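Local atomic coordinates of D-3-phosphoglycerate dehydrogenase-related protein (Vibrio cholerae, PDB entry 4S1V), a protein that probably catalyses NAD-dependent oxidoreduction of D-2-hydroxy acids such as 3-phosphoglycerate, as a member of the D-isomer-specific 2-hydroxyacid dehydrogenase family. Residues K294-Y297 / E298-Q302; A19-C22 / L23-H26; G218-T221 / K222-L226; V262-Y265 / E266-A270; R182-A185 / L186-G189. All blocks are in the same frame, centred on the assembly; numbering follows the deposited sequence.

Contact 1 (K294-Y297 / E298-Q302); sequences KNSY and EIYFQ
K294 starts with CG anti to the backbone N (chi1 -171°) and then bends at chi2 and chi4, while E298, one turn on, starts beside its own backbone N (chi1 -71°). The two chains therefore lie side by side and point the same way, and a salt bridge of 3.0 Å joins K294 NZ to E298 OE2. A long, flexible lysine suits this partly exposed flank, and a glutamate is just long enough to serve more than one donor: both of its carboxylate oxygens also accept backbone N-H bonds, OE2 from N18 and OE1 from A19, so the helix is tied to the loop beside it.

On another flank the aromatic rings of Y297 and F301 meet edge to face. CE2 of F301 comes 3.6 Å from Y297 CD2, over one face of the tyrosine ring and toward its rim, with centroids 5.2 Å apart and planes 64° apart. The same phenyl edge passes close to the backbone carbonyl of Y297. Flat, apolar F301 fits its buried place, where L17 and I54 also pack on it; Y297 touches L141 of the second subunit.

A third flank holds S296, small enough to let the Y300 ring approach, its OG 3.3 Å from Y300 CE2. That hydroxyl is bonded to the carbonyl of Y291. Backbone bonds of 2.9 Å from E298 N to K294 O and from Y300 N to S296 O repeat the four-residue spacing of these side-chain pairs, the i to i+4 pattern of an alpha helix, here the opening turns of helix 294-312.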
loop_
_atom_site.group_PDB
_atom_site.type_symbol
_atom_site.label_atom_id
_atom_site.label_comp_id
_atom_site.label_asym_id
_atom_site.label_seq_id
_atom_site.Cartn_x
_atom_site.Cartn_y
_atom_site.Cartn_z
ATOM N N LYS C 294 -19.890 -25.976 -5.690
ATOM C CA LYS C 294 -20.008 -27.451 -5.697
ATOM C C LYS C 294 -21.413 -27.955 -6.052
ATOM O O LYS C 294 -21.603 -28.576 -7.110
ATOM C CB LYS C 294 -19.527 -28.052 -4.361
ATOM C CG LYS C 294 -19.415 -29.581 -4.342
ATOM C CD LYS C 294 -18.209 -30.069 -5.139
ATOM C CE LYS C 294 -17.886 -31.535 -4.883
ATOM N NZ LYS C 294 -18.840 -32.472 -5.547
ATOM N N ASN C 295 -22.385 -27.676 -5.178
ATOM C CA ASN C 295 -23.783 -28.080 -5.378
ATOM C C ASN C 295 -24.382 -27.577 -6.689
ATOM O O ASN C 295 -25.012 -28.337 -7.420
ATOM C CB ASN C 295 -24.662 -27.624 -4.201
ATOM C CG ASN C 295 -24.156 -28.130 -2.864
ATOM O OD1 ASN C 295 -23.910 -29.324 -2.686
ATOM N ND2 ASN C 295 -23.994 -27.216 -1.912
ATOM N N SER C 296 -24.182 -26.292 -6.971
ATOM C CA SER C 296 -24.586 -25.691 -8.248
ATOM C C SER C 296 -24.049 -26.452 -9.484
ATOM O O SER C 296 -24.811 -26.776 -10.401
ATOM C CB SER C 296 -24.160 -24.222 -8.284
ATOM O OG SER C 296 -24.605 -23.595 -9.471
ATOM N N TYR C 297 -22.748 -26.740 -9.492
ATOM C CA TYR C 297 -22.126 -27.548 -10.554
ATOM C C TYR C 297 -22.676 -28.975 -10.639
ATOM O O TYR C 297 -22.815 -29.516 -11.740
ATOM C CB TYR C 297 -20.602 -27.596 -10.394
ATOM C CG TYR C 297 -19.821 -26.581 -11.226
ATOM C CD1 TYR C 297 -20.287 -25.270 -11.406
ATOM C CD2 TYR C 297 -18.589 -26.928 -11.801
ATOM C CE1 TYR C 297 -19.563 -24.346 -12.160
ATOM C CE2 TYR C 297 -17.854 -26.011 -12.542
ATOM C CZ TYR C 297 -18.340 -24.719 -12.720
ATOM O OH TYR C 297 -17.615 -23.803 -13.462
ATOM N N GLU C 298 -22.987 -29.591 -9.496
ATOM C CA GLU C 298 -23.568 -30.937 -9.539
ATOM C C GLU C 298 -24.925 -30.902 -10.248
ATOM O O GLU C 298 -25.215 -31.770 -11.083
ATOM C CB GLU C 298 -23.681 -31.586 -8.152
ATOM C CG GLU C 298 -22.366 -32.008 -7.504
ATOM C CD GLU C 298 -21.691 -33.223 -8.136
ATOM O OE1 GLU C 298 -22.171 -33.763 -9.155
ATOM O OE2 GLU C 298 -20.650 -33.647 -7.594
ATOM N N ILE C 299 -25.730 -29.881 -9.936
ATOM C CA ILE C 299 -27.042 -29.688 -10.560
ATOM C C ILE C 299 -26.896 -29.441 -12.065
ATOM O O ILE C 299 -27.536 -30.117 -12.878
ATOM C CB ILE C 299 -27.821 -28.538 -9.869
ATOM C CG1 ILE C 299 -28.273 -28.969 -8.463
ATOM C CG2 ILE C 299 -29.006 -28.081 -10.709
ATOM C CD1 ILE C 299 -28.378 -27.827 -7.474
ATOM N N TYR C 300 -26.046 -28.482 -12.431
ATOM C CA TYR C 300 -25.823 -28.139 -13.837
ATOM C C TYR C 300 -25.454 -29.343 -14.685
ATOM O O TYR C 300 -26.033 -29.578 -15.746
ATOM C CB TYR C 300 -24.712 -27.097 -13.984
ATOM C CG TYR C 300 -25.145 -25.685 -13.722
ATOM C CD1 TYR C 300 -26.356 -25.193 -14.218
ATOM C CD2 TYR C 300 -24.332 -24.826 -13.006
ATOM C CE1 TYR C 300 -26.745 -23.884 -13.977
ATOM C CE2 TYR C 300 -24.710 -23.516 -12.765
ATOM C CZ TYR C 300 -25.912 -23.051 -13.247
ATOM O OH TYR C 300 -26.258 -21.747 -12.999
ATOM N N PHE C 301 -24.476 -30.094 -14.206
ATOM C CA PHE C 301 -23.920 -31.161 -14.996
ATOM C C PHE C 301 -24.744 -32.448 -14.924
ATOM O O PHE C 301 -24.800 -33.177 -15.906
ATOM C CB PHE C 301 -22.428 -31.330 -14.687
ATOM C CG PHE C 301 -21.604 -30.142 -15.124
ATOM C CD1 PHE C 301 -21.202 -30.006 -16.455
ATOM C CD2 PHE C 301 -21.282 -29.131 -14.227
ATOM C CE1 PHE C 301 -20.464 -28.906 -16.869
ATOM C CE2 PHE C 301 -20.542 -28.024 -14.636
ATOM C CZ PHE C 301 -20.137 -27.911 -15.961
ATOM N N GLN C 302 -25.430 -32.704 -13.808
ATOM C CA GLN C 302 -26.320 -33.870 -13.760
ATOM C C GLN C 302 -27.395 -33.753 -14.832
ATOM O O GLN C 302 -27.683 -34.721 -15.528
ATOM C CB GLN C 302 -26.918 -34.114 -12.362
ATOM C CG GLN C 302 -27.991 -33.126 -11.912
ATOM C CD GLN C 302 -28.318 -33.229 -10.426
ATOM O OE1 GLN C 302 -27.466 -33.592 -9.604
ATOM N NE2 GLN C 302 -29.561 -32.890 -10.074
HETATM O O HOH W 1 -26.269 -21.761 -9.941
#

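Contact 2 (A19-C22 / L23-H26)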
loop_
_atom_site.group_PDB
_atom_site.type_symbol
_atom_site.label_atom_id
_atom_site.label_comp_id
_atom_site.label_asym_id
_atom_site.label_seq_id
_atom_site.Cartn_x
_atom_site.Cartn_y
_atom_site.Cartn_z
ATOM N N ALA C 19 -21.680 -36.089 -10.867
ATOM C CA ALA C 19 -22.380 -36.124 -12.141
ATOM C C ALA C 19 -21.527 -36.672 -13.295
ATOM O O ALA C 19 -22.071 -37.172 -14.275
ATOM C CB ALA C 19 -22.922 -34.747 -12.478
ATOM N N PHE C 20 -20.202 -36.586 -13.169
ATOM C CA PHE C 20 -19.295 -37.049 -14.223
ATOM C C PHE C 20 -19.403 -38.550 -14.491
ATOM O O PHE C 20 -19.191 -38.991 -15.620
ATOM C CB PHE C 20 -17.844 -36.670 -13.912
ATOM C CG PHE C 20 -16.950 -36.630 -15.126
ATOM C CD1 PHE C 20 -16.964 -35.533 -15.988
ATOM C CD2 PHE C 20 -16.082 -37.683 -15.402
ATOM C CE1 PHE C 20 -16.136 -35.491 -17.101
ATOM C CE2 PHE C 20 -15.249 -37.647 -16.515
ATOM C CZ PHE C 20 -15.274 -36.550 -17.362
ATOM N N GLN C 21 -19.747 -39.328 -13.464
ATOM C CA GLN C 21 -19.928 -40.779 -13.623
ATOM C C GLN C 21 -21.074 -41.139 -14.561
ATOM O O GLN C 21 -21.067 -42.217 -15.156
ATOM C CB GLN C 21 -20.096 -41.485 -12.272
ATOM C CG GLN C 21 -18.775 -41.919 -11.642
ATOM C CD GLN C 21 -17.950 -42.828 -12.548
ATOM O OE1 GLN C 21 -18.437 -43.850 -13.045
ATOM N NE2 GLN C 21 -16.691 -42.454 -12.768
ATOM N N CYS C 22 -22.036 -40.225 -14.691
ATOM C CA CYS C 22 -23.143 -40.352 -15.639
ATOM C C CYS C 22 -22.679 -40.447 -17.096
ATOM O O CYS C 22 -23.467 -40.789 -17.979
ATOM C CB CYS C 22 -24.118 -39.175 -15.494
ATOM S SG CYS C 22 -24.938 -39.051 -13.887
ATOM N N LEU C 23 -21.406 -40.135 -17.343
ATOM C CA LEU C 23 -20.853 -40.169 -18.702
ATOM C C LEU C 23 -19.969 -41.390 -18.988
ATOM O O LEU C 23 -19.317 -41.462 -20.036
ATOM C CB LEU C 23 -20.093 -38.880 -19.005
ATOM C CG LEU C 23 -20.875 -37.566 -19.066
ATOM C CD1 LEU C 23 -19.908 -36.440 -19.396
ATOM C CD2 LEU C 23 -22.012 -37.626 -20.080
ATOM N N GLN C 24 -19.953 -42.341 -18.059
ATOM C CA GLN C 24 -19.210 -43.588 -18.226
ATOM C C GLN C 24 -19.590 -44.270 -19.547
ATOM O O GLN C 24 -20.756 -44.262 -19.948
ATOM C CB GLN C 24 -19.486 -44.514 -17.042
ATOM C CG GLN C 24 -18.488 -45.649 -16.872
ATOM C CD GLN C 24 -19.064 -46.827 -16.105
ATOM O OE1 GLN C 24 -20.227 -46.814 -15.689
ATOM N NE2 GLN C 24 -18.250 -47.861 -15.919
ATOM N N GLY C 25 -18.600 -44.834 -20.233
ATOM C CA GLY C 25 -18.835 -45.468 -21.533
ATOM C C GLY C 25 -19.014 -44.481 -22.680
ATOM O O GLY C 25 -19.555 -44.831 -23.730
ATOM N N HIS C 26 -18.576 -43.242 -22.468
ATOM C CA HIS C 26 -18.494 -42.247 -23.534
ATOM C C HIS C 26 -17.091 -41.732 -23.603
ATOM O O HIS C 26 -16.334 -41.855 -22.636
ATOM C CB HIS C 26 -19.449 -41.083 -23.282
ATOM C CG HIS C 26 -20.899 -41.404 -23.551
ATOM N ND1 HIS C 26 -21.415 -41.444 -24.795
ATOM C CD2 HIS C 26 -21.954 -41.681 -22.678
ATOM C CE1 HIS C 26 -22.730 -41.738 -24.726
ATOM N NE2 HIS C 26 -23.056 -41.882 -23.429
#
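F20 and L23 are joined through a tight right-handed coil in which each N-H reaches back three residues: L23 N bonds to F20 O at 3.0 Å and Q24 N to Q21 O at 3.1 Å. The coil then gives way to a type II beta turn from L23 to H26, closed by a weak bond from H26 N to L23 O; G25 sits at its third position with a phi of 76°, a value glycine adopts easily.

L23 carries the buried side of the contact. Its CB lies 3.5 Å from F20 O, and because CG stands anti to the carbonyl carbon (chi1 -65°) the branched end runs back past the carbonyl group of C22, with CD2 4.1 Å from C22 O. A leucine suits this place, since beyond the two segments it packs on F305 of helix 294-312 and on V28. The whole stretch belongs to the connection between strands 3-6 and 27-30, neighbours in the five-stranded parallel sheet whose strand order, 2-1-3-4-5, is that of a flavodoxin-like fold. F20 rests on V28 and V30 of the outermost of these two strands, so both apolar residues face the protein.

Polar chains occupy the other side. Q24 CB lies 3.4 Å from Q21 O, and Q21, bent at chi2, brings its OE1 to 4.2 Å from the same Q24 CB. The two chains cross with their amide planes 56° apart and form no amide-to-amide bond, as suits exposed glutamines. Beyond the turn, H26 ND1 accepts from the backbone N of M2.

Contact 3 (G218-T221 / K222-L226); sequences GIVT and KQDLL
T221 and D224 make the tight half of this contact by exchanging bonds across the first turn of helix 222-226. The OG1 of T221 is placed between its backbone N and carbonyl carbon (chi1 68°), which directs it at the start of the helix, where it accepts from D224 N at 3.0 Å. In return the backbone N of T221 gives a bond of 2.9 Å to D224 OD2. This bond is almost straight, 178° at the hydrogen, although the donor stands 42° out of the carboxylate plane. Threonine supplies a short, rigid hydroxyl for the role, and aspartate has just the length to fold back on the N-H of T221, three residues earlier. D224 OD2 also makes a salt bridge with K196, which would probably favour the ionised carboxylate.

Beneath the polar exchange lies an apolar patch. V220 CG1 meets L225 CD2 at 3.8 Å, the two side chains crossing at about a right angle, and the same CG1 is 4.0 Å from D224 CB. Both V220 and L225 are buried: the valine packs on W153 and F200, the leucine on V251 of helix 247-254.

Toward solvent the contact thins. Exposed Q223 touches with CB, 3.6 Å from T221 OG1, and its chain, bent at chi2, brings OE1 to 3.7 Å from T221 CB. K222 instead extends along helix 247-254 to the subunit interface, its NZ reaching D27 of the third subunit in a salt bridge and S250 in its own chain. The helix proper begins as L225 N bonds to T221 O at 3.2 Å, leaving T221 as N-cap and T221 with D224 as a capping box.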
loop_
_atom_site.group_PDB
_atom_site.type_symbol
_atom_site.label_atom_id
_atom_site.label_comp_id
_atom_site.label_asym_id
_atom_site.label_seq_id
_atom_site.Cartn_x
_atom_site.Cartn_y
_atom_site.Cartn_z
ATOM N N GLY C 218 -28.450 -1.438 -21.238
ATOM C CA GLY C 218 -28.183 -0.046 -20.888
ATOM C C GLY C 218 -29.265 0.618 -20.052
ATOM O O GLY C 218 -29.407 1.845 -20.075
ATOM N N ILE C 219 -30.027 -0.185 -19.308
ATOM C CA ILE C 219 -31.112 0.355 -18.484
ATOM C C ILE C 219 -30.618 1.209 -17.299
ATOM O O ILE C 219 -31.292 2.149 -16.885
ATOM C CB ILE C 219 -32.118 -0.739 -18.039
ATOM C CG1 ILE C 219 -33.446 -0.090 -17.616
ATOM C CG2 ILE C 219 -31.522 -1.630 -16.954
ATOM C CD1 ILE C 219 -34.639 -1.014 -17.655
ATOM N N VAL C 220 -29.445 0.884 -16.761
ATOM C CA VAL C 220 -28.776 1.786 -15.824
ATOM C C VAL C 220 -27.906 2.757 -16.634
ATOM O O VAL C 220 -27.009 2.338 -17.362
ATOM C CB VAL C 220 -27.925 1.035 -14.766
ATOM C CG1 VAL C 220 -27.407 2.013 -13.721
ATOM C CG2 VAL C 220 -28.733 -0.078 -14.100
ATOM N N THR C 221 -28.200 4.051 -16.521
ATOM C CA THR C 221 -27.435 5.085 -17.221
ATOM C C THR C 221 -26.377 5.667 -16.295
ATOM O O THR C 221 -26.466 5.494 -15.071
ATOM C CB THR C 221 -28.334 6.255 -17.671
ATOM O OG1 THR C 221 -28.800 6.969 -16.513
ATOM C CG2 THR C 221 -29.522 5.751 -18.509
ATOM N N LYS C 222 -25.393 6.363 -16.876
ATOM C CA LYS C 222 -24.390 7.085 -16.094
ATOM C C LYS C 222 -25.061 8.080 -15.146
ATOM O O LYS C 222 -24.628 8.253 -14.005
ATOM C CB LYS C 222 -23.391 7.815 -17.007
ATOM C CG LYS C 222 -22.243 8.471 -16.255
ATOM C CD LYS C 222 -21.276 9.166 -17.201
ATOM C CE LYS C 222 -19.937 9.401 -16.524
ATOM N NZ LYS C 222 -18.919 9.864 -17.508
ATOM N N GLN C 223 -26.125 8.717 -15.625
ATOM C CA GLN C 223 -26.906 9.662 -14.826
ATOM C C GLN C 223 -27.538 8.988 -13.598
ATOM O O GLN C 223 -27.566 9.567 -12.518
ATOM C CB GLN C 223 -27.954 10.376 -15.699
ATOM C CG GLN C 223 -27.361 11.317 -16.757
ATOM C CD GLN C 223 -27.024 10.645 -18.102
ATOM O OE1 GLN C 223 -26.636 9.465 -18.171
ATOM N NE2 GLN C 223 -27.159 11.413 -19.183
ATOM N N ASP C 224 -28.014 7.756 -13.763
ATOM C CA ASP C 224 -28.526 6.962 -12.642
ATOM C C ASP C 224 -27.449 6.729 -11.577
ATOM O O ASP C 224 -27.703 6.912 -10.390
ATOM C CB ASP C 224 -29.072 5.612 -13.119
ATOM C CG ASP C 224 -30.276 5.744 -14.045
ATOM O OD1 ASP C 224 -31.036 6.733 -13.932
ATOM O OD2 ASP C 224 -30.462 4.830 -14.881
ATOM N N LEU C 225 -26.253 6.317 -12.003
ATOM C CA LEU C 225 -25.139 6.133 -11.069
ATOM C C LEU C 225 -24.788 7.430 -10.341
ATOM O O LEU C 225 -24.534 7.416 -9.133
ATOM C CB LEU C 225 -23.901 5.577 -11.774
ATOM C CG LEU C 225 -24.026 4.229 -12.486
ATOM C CD1 LEU C 225 -22.711 3.880 -13.157
ATOM C CD2 LEU C 225 -24.459 3.112 -11.536
ATOM N N LEU C 226 -24.795 8.546 -11.072
ATOM C CA LEU C 226 -24.405 9.848 -10.506
ATOM C C LEU C 226 -25.405 10.383 -9.481
ATOM O O LEU C 226 -25.050 11.209 -8.635
ATOM C CB LEU C 226 -24.169 10.881 -11.615
ATOM C CG LEU C 226 -22.922 10.661 -12.480
ATOM C CD1 LEU C 226 -23.040 11.416 -13.797
ATOM C CD2 LEU C 226 -21.661 11.055 -11.721
#

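Contact 4 (V262-Y265 / E266-A270); sequences VDVY and ENEPA
Y265 is gripped by E268 at its backbone and by A270 at its ring. Its N-H gives a bond of 2.8 Å to E268 OE2, which receives it on the anti lone pair, away from the other oxygen; the same oxygen lies 3.3 Å from V264 CA. Methyl group CB of A270 sits over one face of the tyrosine ring, 4.0 Å from the centroid and 25° off the normal, a CH-pi contact nearest to CG at 3.6 Å. A residue as small as alanine can settle on the ring in this way. In the plane of the ring, at its edge, E268 CG comes 3.9 Å from Y265 CD1, and the glutamate crosses the tyrosine at about a right angle with the carboxylate and ring planes 80° apart.

What positions these groups lies one shell out. The extended chain of E268 carries OE1 to a hydrogen bond with H288 ND1, while its other oxygen is fixed by Y265 N. At the far end of the ring, Y265 OH bonds to the carbonyl of A286. W133 of the second subunit packs on E268, P269 and A270, and L128 of that subunit on Y265. The peptide bond before P269 is cis, which probably contributes to turning A270 back toward the ring. E268, in the loop after strand 259-262, and H288, just after strand 283-285, are consistent with the Glu-His pair of the active site in D-2-hydroxyacid dehydrogenases.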
loop_
_atom_site.group_PDB
_atom_site.type_symbol
_atom_site.label_atom_id
_atom_site.label_comp_id
_atom_site.label_asym_id
_atom_site.label_seq_id
_atom_site.Cartn_x
_atom_site.Cartn_y
_atom_site.Cartn_z
ATOM N N VAL C 262 -18.631 -6.126 -8.366
ATOM C CA VAL C 262 -19.108 -6.760 -9.598
ATOM C C VAL C 262 -18.626 -8.206 -9.743
ATOM O O VAL C 262 -17.515 -8.550 -9.328
ATOM C CB VAL C 262 -18.763 -5.940 -10.868
ATOM C CG1 VAL C 262 -19.557 -4.644 -10.898
ATOM C CG2 VAL C 262 -17.267 -5.657 -10.966
ATOM N N ASP C 263 -19.475 -9.042 -10.329
ATOM C CA ASP C 263 -19.166 -10.446 -10.594
ATOM C C ASP C 263 -19.034 -10.654 -12.095
ATOM O O ASP C 263 -18.588 -11.704 -12.561
ATOM C CB ASP C 263 -20.301 -11.330 -10.044
ATOM C CG ASP C 263 -19.890 -12.789 -9.864
ATOM O OD1 ASP C 263 -18.750 -13.038 -9.424
ATOM O OD2 ASP C 263 -20.708 -13.696 -10.152
ATOM N N VAL C 264 -19.429 -9.632 -12.843
ATOM C CA VAL C 264 -19.700 -9.745 -14.269
ATOM C C VAL C 264 -19.129 -8.550 -15.039
ATOM O O VAL C 264 -18.979 -7.458 -14.483
ATOM C CB VAL C 264 -21.220 -9.885 -14.532
ATOM C CG1 VAL C 264 -21.720 -11.233 -14.036
ATOM C CG2 VAL C 264 -21.993 -8.755 -13.865
ATOM N N TYR C 265 -18.797 -8.776 -16.312
ATOM C CA TYR C 265 -18.039 -7.818 -17.127
ATOM C C TYR C 265 -18.469 -7.896 -18.589
ATOM O O TYR C 265 -19.034 -8.904 -19.027
ATOM C CB TYR C 265 -16.525 -8.082 -17.011
ATOM C CG TYR C 265 -16.066 -8.301 -15.576
ATOM C CD1 TYR C 265 -16.118 -9.568 -15.002
ATOM C CD2 TYR C 265 -15.620 -7.233 -14.787
ATOM C CE1 TYR C 265 -15.726 -9.778 -13.699
ATOM C CE2 TYR C 265 -15.216 -7.440 -13.477
ATOM C CZ TYR C 265 -15.277 -8.715 -12.947
ATOM O OH TYR C 265 -14.892 -8.944 -11.656
ATOM N N GLU C 266 -18.204 -6.834 -19.340
ATOM C CA GLU C 266 -18.563 -6.794 -20.763
ATOM C C GLU C 266 -17.887 -7.891 -21.575
ATOM O O GLU C 266 -18.505 -8.495 -22.455
ATOM C CB GLU C 266 -18.272 -5.422 -21.365
ATOM C CG GLU C 266 -19.427 -4.445 -21.201
ATOM C CD GLU C 266 -19.422 -3.341 -22.249
ATOM O OE1 GLU C 266 -18.527 -3.331 -23.122
ATOM O OE2 GLU C 266 -20.321 -2.475 -22.195
ATOM N N ASN C 267 -16.622 -8.149 -21.266
ATOM C CA ASN C 267 -15.901 -9.264 -21.852
ATOM C C ASN C 267 -15.297 -10.140 -20.768
ATOM O O ASN C 267 -14.531 -9.672 -19.920
ATOM C CB ASN C 267 -14.815 -8.774 -22.817
ATOM C CG ASN C 267 -15.380 -7.973 -23.978
ATOM O OD1 ASN C 267 -14.848 -6.920 -24.324
ATOM N ND2 ASN C 267 -16.462 -8.466 -24.586
ATOM N N GLU C 268 -15.675 -11.408 -20.793
ATOM C CA GLU C 268 -15.166 -12.385 -19.848
ATOM C C GLU C 268 -14.457 -13.493 -20.618
ATOM O O GLU C 268 -14.951 -13.923 -21.650
ATOM C CB GLU C 268 -16.306 -12.948 -18.996
ATOM C CG GLU C 268 -16.890 -11.917 -18.040
ATOM C CD GLU C 268 -18.164 -12.371 -17.341
ATOM O OE1 GLU C 268 -18.386 -13.597 -17.184
ATOM O OE2 GLU C 268 -18.931 -11.475 -16.927
ATOM N N PRO C 269 -13.271 -13.928 -20.149
ATOM C CA PRO C 269 -12.453 -13.434 -19.033
ATOM C C PRO C 269 -12.161 -11.936 -19.104
ATOM O O PRO C 269 -11.872 -11.419 -20.178
ATOM C CB PRO C 269 -11.140 -14.193 -19.212
ATOM C CG PRO C 269 -11.534 -15.468 -19.865
ATOM C CD PRO C 269 -12.654 -15.103 -20.795
ATOM N N ALA C 270 -12.248 -11.254 -17.966
ATOM C CA ALA C 270 -11.842 -9.852 -17.871
ATOM C C ALA C 270 -10.421 -9.803 -17.322
ATOM O O ALA C 270 -10.124 -10.419 -16.304
ATOM C CB ALA C 270 -12.791 -9.080 -16.975
#

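Contact 5 (R182-A185 / L186-G189)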
loop_
_atom_site.group_PDB
_atom_site.type_symbol
_atom_site.label_atom_id
_atom_site.label_comp_id
_atom_site.label_asym_id
_atom_site.label_seq_id
_atom_site.Cartn_x
_atom_site.Cartn_y
_atom_site.Cartn_z
ATOM N N ARG C 182 -42.479 -5.200 -8.037
ATOM C CA ARG C 182 -42.957 -4.251 -7.030
ATOM C C ARG C 182 -44.217 -4.722 -6.287
ATOM O O ARG C 182 -44.408 -4.383 -5.115
ATOM C CB ARG C 182 -43.154 -2.862 -7.646
ATOM C CG ARG C 182 -41.857 -2.071 -7.775
ATOM C CD ARG C 182 -42.075 -0.759 -8.511
ATOM N NE ARG C 182 -42.252 -0.933 -9.954
ATOM C CZ ARG C 182 -43.124 -0.245 -10.689
ATOM N NH1 ARG C 182 -43.933 0.651 -10.116
ATOM N NH2 ARG C 182 -43.204 -0.461 -11.994
ATOM N N GLN C 183 -45.072 -5.486 -6.964
ATOM C CA GLN C 183 -46.218 -6.135 -6.312
ATOM C C GLN C 183 -45.757 -7.181 -5.297
ATOM O O GLN C 183 -46.227 -7.210 -4.154
ATOM C CB GLN C 183 -47.145 -6.782 -7.351
ATOM C CG GLN C 183 -48.403 -7.410 -6.755
ATOM C CD GLN C 183 -49.204 -8.212 -7.764
ATOM O OE1 GLN C 183 -49.212 -7.911 -8.954
ATOM N NE2 GLN C 183 -49.898 -9.231 -7.287
ATOM N N LYS C 184 -44.834 -8.037 -5.725
ATOM C CA LYS C 184 -44.194 -9.005 -4.836
ATOM C C LYS C 184 -43.599 -8.323 -3.598
ATOM O O LYS C 184 -43.783 -8.794 -2.467
ATOM C CB LYS C 184 -43.106 -9.772 -5.593
ATOM C CG LYS C 184 -42.570 -10.993 -4.860
ATOM C CD LYS C 184 -43.571 -12.132 -4.877
ATOM C CE LYS C 184 -42.986 -13.398 -4.279
ATOM N NZ LYS C 184 -44.046 -14.432 -4.114
ATOM N N ALA C 185 -42.896 -7.213 -3.829
ATOM C CA ALA C 185 -42.323 -6.387 -2.758
ATOM C C ALA C 185 -43.366 -6.006 -1.697
ATOM O O ALA C 185 -43.165 -6.250 -0.501
ATOM C CB ALA C 185 -41.682 -5.139 -3.344
ATOM N N LEU C 186 -44.471 -5.406 -2.138
ATOM C CA LEU C 186 -45.548 -5.013 -1.218
ATOM C C LEU C 186 -46.151 -6.224 -0.502
ATOM O O LEU C 186 -46.341 -6.189 0.705
ATOM C CB LEU C 186 -46.637 -4.202 -1.930
ATOM C CG LEU C 186 -46.276 -2.826 -2.520
ATOM C CD1 LEU C 186 -47.536 -2.114 -2.987
ATOM C CD2 LEU C 186 -45.501 -1.939 -1.554
ATOM N N GLU C 187 -46.426 -7.296 -1.245
ATOM C CA GLU C 187 -46.960 -8.532 -0.654
ATOM C C GLU C 187 -46.037 -9.165 0.392
ATOM O O GLU C 187 -46.504 -9.838 1.309
ATOM C CB GLU C 187 -47.295 -9.552 -1.738
ATOM C CG GLU C 187 -48.515 -9.189 -2.572
ATOM C CD GLU C 187 -48.629 -10.019 -3.838
ATOM O OE1 GLU C 187 -47.721 -10.838 -4.098
ATOM O OE2 GLU C 187 -49.623 -9.852 -4.581
ATOM N N LEU C 188 -44.732 -8.945 0.252
ATOM C CA LEU C 188 -43.777 -9.426 1.243
ATOM C C LEU C 188 -43.530 -8.409 2.369
ATOM O O LEU C 188 -42.856 -8.715 3.351
ATOM C CB LEU C 188 -42.459 -9.840 0.569
ATOM C CG LEU C 188 -42.558 -11.001 -0.434
ATOM C CD1 LEU C 188 -41.251 -11.186 -1.207
ATOM C CD2 LEU C 188 -42.995 -12.300 0.244
ATOM N N GLY C 189 -44.069 -7.202 2.222
ATOM C CA GLY C 189 -43.955 -6.171 3.253
ATOM C C GLY C 189 -42.703 -5.315 3.143
ATOM O O GLY C 189 -42.310 -4.662 4.113
#
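The amide of Q183 and the carboxylate of E187 stand nearly perpendicular, their planes 88° apart. A straight bond of 2.8 Å runs from Q183 NE2 to E187 OE2. The acceptor lies within the amide plane of the glutamine, in line with its N-H, whereas the donor approaches from 37° above the carboxylate plane. Extended chains achieve this: Q183, with CG anti to the backbone N, leans along the helix toward the next turn, and E187 crosses to meet it, OE2 also 3.5 Å from Q183 CG. Two long polar residues four apart suit the exposed surface of a helix.

A second i to i+4 pair is apolar at the point of touch. The aliphatic part of K184, bent at chi2, meets L188 through CG to CD1 at 3.9 Å, while L188 CG rests 3.2 Å from K184 O. That carbonyl also accepts L188 N at 2.9 Å, and the same N-H makes a weak bond to A185 O. Here the helix ends in a Schellman motif: G189 takes phi 88°, where a side chain would press on the carbonyl before it, so glycine fits.

Helix 179-188 links strands 173-176 and 191-192 in a beta-alpha-beta unit of the Rossmann sheet. Small A185 lets its buried face lie against V175 and L155, L186 and R182 pack on A192, and R182 NE bonds to the carbonyl of G177, in the short link between strand 173-176 and the helix.

Overall arrangement
The five contacts fall into two groups. Contacts 3, 4 and 5 belong to the NAD-binding Rossmann domain; contacts 1 and 2 adjoin the other, flavodoxin-like sheet, touching where helix 294-312 meets the loop at A19, their centres 14 Å apart. Contact 4 lies nearest the middle of the chain, about 8 Å from its centre, and holds the probable active-site glutamate. Its nearest atoms are about 8 Å from contact 3 and about 10 Å from contact 1, with which it shares packing against the second subunit. Contact 3 reaches the third subunit instead. Contact 5 stands about 22 Å from contact 4, nearest atoms, on the outer surface, and contacts 2 and 3 are farthest apart, 46 Å between centres.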